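Local coordinates for hypothetical protein VC0802 (Vibrio cholerae, PDB 1ZVP), which is of unknown function but has two ACT domains, a fold that often binds regulatory ligands, and may take part in transport, at the interface of chains A and B. Numbering follows the deposited sequence. Chains: chain A/B, hypothetical protein VC0802.

Contact 1: the interface of chains A and B. Residues chain A 93, 96, 99-100; chain B 3, 7, 85-86, 89.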
# COMPACT_ATOMS: atom_id res chain seq x y z
N THR A 93 3.37 -12.87 -1.56
CA THR A 93 3.28 -14.33 -1.65
C THR A 93 4.08 -15.01 -0.54
O THR A 93 3.57 -15.96 0.08
CB THR A 93 3.75 -14.85 -3.04
OG1 THR A 93 2.94 -14.27 -4.06
CG2 THR A 93 3.63 -16.36 -3.14
N ALA A 96 2.13 -14.54 2.56
CA ALA A 96 0.92 -15.37 2.48
C ALA A 96 1.19 -16.83 2.82
O ALA A 96 0.40 -17.47 3.51
CB ALA A 96 0.25 -15.25 1.11
N GLY A 99 0.97 -17.54 6.43
CA GLY A 99 -0.30 -17.09 7.00
C GLY A 99 -0.23 -15.67 7.53
O GLY A 99 -0.85 -15.35 8.55
N ILE A 100 0.52 -14.81 6.84
CA ILE A 100 0.67 -13.41 7.24
C ILE A 100 0.03 -12.52 6.18
O ILE A 100 0.35 -12.62 5.00
CB ILE A 100 2.17 -13.01 7.47
CG1 ILE A 100 2.85 -13.98 8.44
CG2 ILE A 100 2.30 -11.55 7.96
CD1 ILE A 100 4.34 -13.81 8.57
N SER B 3 -1.81 -23.16 3.45
CA SER B 3 -2.07 -21.73 3.30
C SER B 3 -1.88 -21.26 1.84
O SER B 3 -2.52 -20.30 1.40
CB SER B 3 -1.17 -20.92 4.25
OG SER B 3 -1.80 -19.73 4.67
N SER B 7 -4.53 -19.16 -1.03
CA SER B 7 -4.03 -18.08 -1.89
C SER B 7 -4.39 -18.31 -3.37
O SER B 7 -4.79 -17.38 -4.06
CB SER B 7 -2.52 -17.93 -1.74
OG SER B 7 -2.16 -17.59 -0.41
N VAL B 85 -5.47 -13.19 4.67
CA VAL B 85 -4.21 -13.66 4.10
C VAL B 85 -4.40 -14.19 2.67
O VAL B 85 -5.26 -15.05 2.42
CB VAL B 85 -3.46 -14.67 5.03
CG1 VAL B 85 -4.42 -15.60 5.75
CG2 VAL B 85 -2.43 -15.47 4.26
N GLY B 86 -3.60 -13.66 1.75
CA GLY B 86 -3.65 -14.05 0.34
C GLY B 86 -4.11 -12.96 -0.61
O GLY B 86 -3.84 -13.04 -1.80
N ALA B 89 -1.21 -10.74 -2.28
CA ALA B 89 -0.55 -11.65 -3.20
C ALA B 89 -1.39 -11.88 -4.46
O ALA B 89 -0.87 -11.83 -5.58
CB ALA B 89 -0.23 -12.96 -2.50

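Contact 2: the interface of chains A and B. Residues chain A 41-44, 105, 107, 112, 114; chain B 44-46.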
# COMPACT_ATOMS: atom_id res chain seq x y z
N PRO A 41 -0.69 11.17 12.39
CA PRO A 41 -0.76 9.84 11.79
C PRO A 41 0.40 9.61 10.83
O PRO A 41 0.81 10.53 10.13
CB PRO A 41 -2.09 9.86 11.03
CG PRO A 41 -2.37 11.30 10.75
CD PRO A 41 -1.71 12.10 11.84
N ILE A 42 0.92 8.39 10.81
CA ILE A 42 2.01 8.01 9.90
C ILE A 42 1.53 7.95 8.44
O ILE A 42 2.32 8.15 7.52
CB ILE A 42 2.71 6.68 10.34
CG1 ILE A 42 4.10 6.56 9.70
CG2 ILE A 42 1.84 5.45 10.04
CD1 ILE A 42 4.89 5.35 10.14
N ALA A 43 0.23 7.70 8.27
CA ALA A 43 -0.38 7.51 6.96
C ALA A 43 -1.83 7.95 6.95
O ALA A 43 -2.51 7.94 7.96
CB ALA A 43 -0.26 6.05 6.51
N THR A 44 -2.29 8.31 5.76
CA THR A 44 -3.58 8.93 5.53
C THR A 44 -4.09 8.44 4.17
O THR A 44 -3.32 8.34 3.21
CB THR A 44 -3.39 10.47 5.58
OG1 THR A 44 -3.62 10.93 6.91
CG2 THR A 44 -4.29 11.20 4.65
N ILE A 105 1.29 0.10 2.12
CA ILE A 105 1.14 1.50 1.76
C ILE A 105 2.41 1.91 1.04
O ILE A 105 3.48 1.92 1.63
CB ILE A 105 0.86 2.42 2.98
CG1 ILE A 105 -0.46 2.00 3.67
CG2 ILE A 105 0.83 3.89 2.55
CD1 ILE A 105 -0.87 2.80 4.90
N GLY A 107 4.91 4.41 -0.16
CA GLY A 107 5.39 5.77 0.05
C GLY A 107 6.17 6.20 -1.18
O GLY A 107 6.30 5.42 -2.13
N HIS A 112 5.76 0.17 2.38
CA HIS A 112 5.64 -0.02 3.81
C HIS A 112 4.58 -1.08 4.05
O HIS A 112 3.47 -0.95 3.56
CB HIS A 112 5.27 1.30 4.47
CG HIS A 112 6.28 2.38 4.23
ND1 HIS A 112 6.12 3.34 3.26
CD2 HIS A 112 7.49 2.61 4.80
CE1 HIS A 112 7.17 4.14 3.26
NE2 HIS A 112 8.01 3.72 4.18
N PHE A 114 2.25 -3.30 6.64
CA PHE A 114 1.69 -3.48 7.97
C PHE A 114 1.24 -4.93 8.18
O PHE A 114 0.38 -5.45 7.46
CB PHE A 114 0.56 -2.47 8.22
CG PHE A 114 1.05 -1.04 8.25
CD1 PHE A 114 1.32 -0.41 9.47
CD2 PHE A 114 1.28 -0.33 7.07
CE1 PHE A 114 1.79 0.90 9.50
CE2 PHE A 114 1.74 0.96 7.08
CZ PHE A 114 2.00 1.59 8.30
N THR B 44 -1.27 10.21 2.20
CA THR B 44 -0.15 10.80 2.93
C THR B 44 0.69 9.69 3.53
O THR B 44 0.15 8.71 4.04
CB THR B 44 -0.69 11.72 4.04
OG1 THR B 44 -0.88 13.02 3.50
CG2 THR B 44 0.24 11.79 5.22
N PHE B 45 2.01 9.80 3.45
CA PHE B 45 2.86 8.93 4.26
C PHE B 45 4.06 9.68 4.80
O PHE B 45 4.83 10.28 4.04
CB PHE B 45 3.30 7.65 3.53
CG PHE B 45 3.70 6.54 4.48
CD1 PHE B 45 2.83 5.49 4.75
CD2 PHE B 45 4.93 6.57 5.14
CE1 PHE B 45 3.19 4.48 5.64
CE2 PHE B 45 5.29 5.58 6.04
CZ PHE B 45 4.42 4.53 6.29
N ARG B 46 4.20 9.66 6.11
CA ARG B 46 5.38 10.22 6.75
C ARG B 46 6.52 9.20 6.75
O ARG B 46 6.57 8.29 7.59
CB ARG B 46 5.05 10.69 8.16
CG ARG B 46 6.15 11.47 8.82
CD ARG B 46 5.61 12.30 9.99
NE ARG B 46 4.64 11.61 10.86
CZ ARG B 46 4.90 10.54 11.62
NH1 ARG B 46 6.10 9.98 11.62
NH2 ARG B 46 3.93 10.01 12.37

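Contact 1: the interface of chains A and B
The backbone oxygen of A:Ala96 meets B:Ser3 and B:Val85, a polar and an apolar group from the partner. The B:Ser3 hydroxyl oxygen OG lies 3.4 Å from A:Ala96 O, a length at which the hydrogen bond is weak. The B:Val85 methyl CG2 sits 3.5 Å from the same A:Ala96 O and adds packing without a polar bond. A:Ala96 lies in the last turn of helix 87-97, and it hides 59 Å² under chain B, more than any other residue of the patch.

On the next helix turn of chain B, B:Ser7 turns its hydroxyl back along its own helix 3-11. With OG beside the backbone N (chi1 -61°), it donates to the carbonyl four residues earlier, B:Ser3 O, at 3.3 Å from B:Ser7 OG. The C=O...donor angle is 142°, and the donor stands tilted from the carbonyl plane. B:Ser7 OG is thereby tied within its chain, and it meets chain A through the A:Ala96 methyl CB at 3.7 Å.

B:Val85 works through one branch. At chi1 37° its CG1 lies between the backbone N and carbonyl carbon, somewhat eclipsed, which leaves CG2 anti to the N and directed at chain A. There B:Val85 CG2 packs 3.8 Å from A:Gly99 CA, on the turn that follows the helix, where the backbone takes positive phi and no side chain stands in the way.

Helix 87-97 of chain A runs roughly antiparallel to helix 87-96 of chain B: A:Thr93 faces B:Ala89, while A:Ala96 approaches B:Val85 and B:Gly86. The small A:Ala96, B:Gly86 and B:Ala89 may allow the close approach of the helices in this two-chain assembly. The B:Ala89 methyl CB rests 3.7 Å from A:Thr93 N and 3.8 Å from A:Thr93 OG1.

Contact 2: the interface of chains A and B
A:Ile42 and B:Arg46 begin the backbone pairing that joins strand 43-47 of each chain. B:Arg46 N donates to A:Ile42 O at 2.8 Å, nearly straight at the hydrogen (167°). Closer to the two-fold, A:Thr44 and B:Thr44 exchange a reciprocal pair: A:Thr44 N to B:Thr44 O and B:Thr44 N to A:Thr44 O, both 3.0 Å. This is an antiparallel bridge, although both bonds are more bent than the first. The two threonine side chains cross here, with A:Thr44 CB and B:Thr44 CB pressed to 3.3 Å.

Ring stacking is the second element. B:Phe45 lays one face on the imidazole of A:His112, with centroids 4.0 Å apart and planes only 6° from parallel; A:His112 ND1 stands over the centre of the phenyl ring. B:Phe45 CG, anti to the backbone N (chi1 -158°), carries the ring across to chain A. The opposite face has A:Ile42 O above it, offset toward the rim.

Apolar groups pack at CD1 of that ring from either side of its plane. A:Ile105 CG2 reaches B:Phe45 CD1 at 3.4 Å, and the A:Ala43 methyl CB lies 3.6 Å from B:Phe45 CD1. A:Phe114 approaches tip to tip, more loosely. With 91 Å² hidden, B:Phe45 locks into chain A while the paired strands appear to extend the sheet from one chain to the other in the deposited two-chain assembly, which may or may not be the biological one.

The C-alpha centres of contact 1 and contact 2 lie about 22 Å apart, and the two share no residues. Contact 1 is built from helix and turn positions, contact 2 mainly from strands, yet in chain A the segment just after helix 87-97 leads into strand 103-106, which lines contact 2. Because the interface is two-fold symmetric, each patch has a twin with the chains exchanged. Helix packing in one place and strand pairing in another bind the chains at widely separated points, which should restrain their relative rotation and is consistent with a dimer, though the structure alone does not show its state in solution.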